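Possible phosphoglycerate mutase GPM2 (PDB 2A6P) acts as a broad-specificity phosphatase that removes phosphate from phosphorylated sugars and can serve as a fructose-1,6-bisphosphatase in gluconeogenesis. Local coordinates at residues A[18-23]-A[35-41]. Numbering follows the deposited sequence.
With SO4 (sulfate ion), chain C.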
loop_
_atom_site.group_PDB
_atom_site.type_symbol
_atom_site.label_atom_id
_atom_site.label_comp_id
_atom_site.label_asym_id
_atom_site.label_seq_id
_atom_site.Cartn_x
_atom_site.Cartn_y
_atom_site.Cartn_z
ATOM N N HIS A 18 10.417 5.531 -11.709
ATOM C CA HIS A 18 10.844 5.405 -13.094
ATOM C C HIS A 18 10.943 3.924 -13.504
ATOM O O HIS A 18 10.951 3.022 -12.660
ATOM C CB HIS A 18 12.200 6.084 -13.281
ATOM C CG HIS A 18 13.298 5.475 -12.472
ATOM N ND1 HIS A 18 13.838 4.241 -12.761
ATOM C CD2 HIS A 18 13.958 5.930 -11.382
ATOM C CE1 HIS A 18 14.786 3.962 -11.882
ATOM N NE2 HIS A 18 14.879 4.972 -11.036
ATOM N N GLY A 19 11.030 3.689 -14.807
ATOM C CA GLY A 19 11.120 2.338 -15.317
ATOM C C GLY A 19 12.445 1.673 -15.010
ATOM O O GLY A 19 13.355 2.273 -14.409
ATOM N N GLU A 20 12.536 0.418 -15.441
ATOM C CA GLU A 20 13.706 -0.436 -15.264
ATOM C C GLU A 20 14.976 0.036 -15.993
ATOM O O GLU A 20 14.907 0.634 -17.070
ATOM C CB GLU A 20 13.334 -1.851 -15.729
ATOM C CG GLU A 20 14.502 -2.796 -15.931
ATOM C CD GLU A 20 14.088 -4.084 -16.643
ATOM O OE1 GLU A 20 13.353 -4.906 -16.037
ATOM O OE2 GLU A 20 14.489 -4.263 -17.819
ATOM N N THR A 21 16.128 -0.238 -15.386
ATOM C CA THR A 21 17.427 0.100 -15.963
ATOM C C THR A 21 18.311 -1.143 -15.797
ATOM O O THR A 21 17.922 -2.102 -15.121
ATOM C CB THR A 21 18.109 1.287 -15.230
ATOM O OG1 THR A 21 18.409 0.913 -13.876
ATOM C CG2 THR A 21 17.197 2.524 -15.233
ATOM N N ALA A 22 19.490 -1.131 -16.411
ATOM C CA ALA A 22 20.418 -2.257 -16.300
ATOM C C ALA A 22 20.864 -2.474 -14.853
ATOM O O ALA A 22 21.204 -3.594 -14.471
ATOM C CB ALA A 22 21.645 -2.015 -17.189
ATOM N N TRP A 23 20.863 -1.403 -14.053
ATOM C CA TRP A 23 21.273 -1.481 -12.651
ATOM C C TRP A 23 20.158 -1.968 -11.716
ATOM O O TRP A 23 20.407 -2.760 -10.802
ATOM C CB TRP A 23 21.783 -0.116 -12.175
ATOM C CG TRP A 23 23.190 0.220 -12.605
ATOM C CD1 TRP A 23 23.801 -0.138 -13.776
ATOM C CD2 TRP A 23 24.146 1.012 -11.879
ATOM N NE1 TRP A 23 25.078 0.383 -13.822
ATOM C CE2 TRP A 23 25.313 1.094 -12.672
ATOM C CE3 TRP A 23 24.128 1.663 -10.636
ATOM C CZ2 TRP A 23 26.455 1.800 -12.261
ATOM C CZ3 TRP A 23 25.263 2.364 -10.228
ATOM C CH2 TRP A 23 26.409 2.426 -11.040
ATOM N N VAL A 35 22.017 6.359 -15.259
ATOM C CA VAL A 35 21.792 5.108 -15.968
ATOM C C VAL A 35 20.568 5.292 -16.862
ATOM O O VAL A 35 19.630 6.005 -16.506
ATOM C CB VAL A 35 21.556 3.949 -14.969
ATOM C CG1 VAL A 35 21.262 2.662 -15.708
ATOM C CG2 VAL A 35 22.779 3.771 -14.095
ATOM N N GLU A 36 20.577 4.660 -18.028
ATOM C CA GLU A 36 19.462 4.778 -18.958
ATOM C C GLU A 36 18.389 3.718 -18.714
ATOM O O GLU A 36 18.651 2.690 -18.098
ATOM C CB GLU A 36 19.966 4.641 -20.399
ATOM C CG GLU A 36 20.941 5.720 -20.834
ATOM C CD GLU A 36 20.270 7.076 -20.957
ATOM O OE1 GLU A 36 20.721 8.025 -20.278
ATOM O OE2 GLU A 36 19.291 7.187 -21.734
ATOM N N LEU A 37 17.180 3.994 -19.193
ATOM C CA LEU A 37 16.072 3.059 -19.084
ATOM C C LEU A 37 16.361 1.972 -20.111
ATOM O O LEU A 37 16.954 2.249 -21.151
ATOM C CB LEU A 37 14.750 3.732 -19.470
ATOM C CG LEU A 37 14.131 4.828 -18.601
ATOM C CD1 LEU A 37 12.828 5.279 -19.258
ATOM C CD2 LEU A 37 13.856 4.316 -17.189
ATOM N N THR A 38 15.978 0.736 -19.827
ATOM C CA THR A 38 16.177 -0.330 -20.805
ATOM C C THR A 38 14.971 -0.232 -21.729
ATOM O O THR A 38 14.068 0.566 -21.485
ATOM C CB THR A 38 16.175 -1.704 -20.145
ATOM O OG1 THR A 38 14.953 -1.881 -19.413
ATOM C CG2 THR A 38 17.351 -1.827 -19.192
ATOM N N ASP A 39 14.949 -1.016 -22.798
ATOM C CA ASP A 39 13.802 -0.969 -23.693
ATOM C C ASP A 39 12.576 -1.413 -22.906
ATOM O O ASP A 39 11.458 -0.979 -23.176
ATOM C CB ASP A 39 14.010 -1.885 -24.904
ATOM C CG ASP A 39 14.992 -1.306 -25.903
ATOM O OD1 ASP A 39 14.778 -0.155 -26.352
ATOM O OD2 ASP A 39 15.980 -1.998 -26.242
ATOM N N THR A 40 12.796 -2.290 -21.934
ATOM C CA THR A 40 11.711 -2.769 -21.101
ATOM C C THR A 40 11.296 -1.593 -20.225
ATOM O O THR A 40 10.124 -1.431 -19.891
ATOM C CB THR A 40 12.156 -3.957 -20.213
ATOM O OG1 THR A 40 12.587 -5.042 -21.045
ATOM C CG2 THR A 40 11.002 -4.439 -19.348
ATOM N N GLY A 41 12.269 -0.765 -19.869
ATOM C CA GLY A 41 11.982 0.398 -19.050
ATOM C C GLY A 41 11.121 1.417 -19.777
ATOM O O GLY A 41 10.241 2.030 -19.179
HETATM S S SO4 C . 17.396 2.176 -9.925
HETATM O O1 SO4 C . 16.161 1.334 -10.023
HETATM O O2 SO4 C . 18.023 2.225 -11.346
HETATM O O3 SO4 C . 17.023 3.502 -9.616
HETATM O O4 SO4 C . 18.305 1.386 -9.140
#
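Glu-20 and Thr-38 meet through both backbone and side chain. Thr-38 N donates to Glu-20 O at 3.0 Å, nearly straight at 164° but tilted from the carbonyl plane, while Thr-38 OG1 gives its proton to Glu-20 OE2, reaching the carboxylate from its anti side and somewhat out of its plane. Thr-38 OG1 lies between the backbone N and carbonyl carbon of its own residue (chi1 56°), from where it also accepts a hydrogen bond from Gly-41 N at 2.9 Å; Thr-38 is thus the N-cap of helix 39-53. Thr-40 sets its CB 3.4 Å from Glu-20 OE2, flanking the same carboxylate oxygen.

Farther along, Thr-21 and Val-35 cross at about a right angle, with Thr-21 CB tight against Val-35 CG1 at 3.5 Å. The other branch, Val-35 CG2, stands over one face of the Trp-23 indole, 3.8 Å from the centroid of the five-membered ring and 8° off its normal, a CH-pi contact. Arg-28 adds a cation-pi contact to this indole.

Leu-37 CD2 packs on Gly-19 O. His-18 ND1 donates to Gly-19 O at 2.6 Å, in the carbonyl plane on a lone pair, with the oxygen nearly in the imidazole plane. This bond probably fixes the ring's rotation and leaves NE2 directed at the sulfate, to which it makes a weak bond; Thr-21 OG1 binds sulfate O2, and Arg-17 and Thr-30 also hydrogen-bond to the ion. The Arg-His-Gly motif starts on the last residue of strand 13-17 and includes His-18, inferred to form the tele-phosphohistidine intermediate; the sulfate beside it, probably from the crystallisation liquor, is consistent with the phosphate pocket of the histidine phosphatase fold.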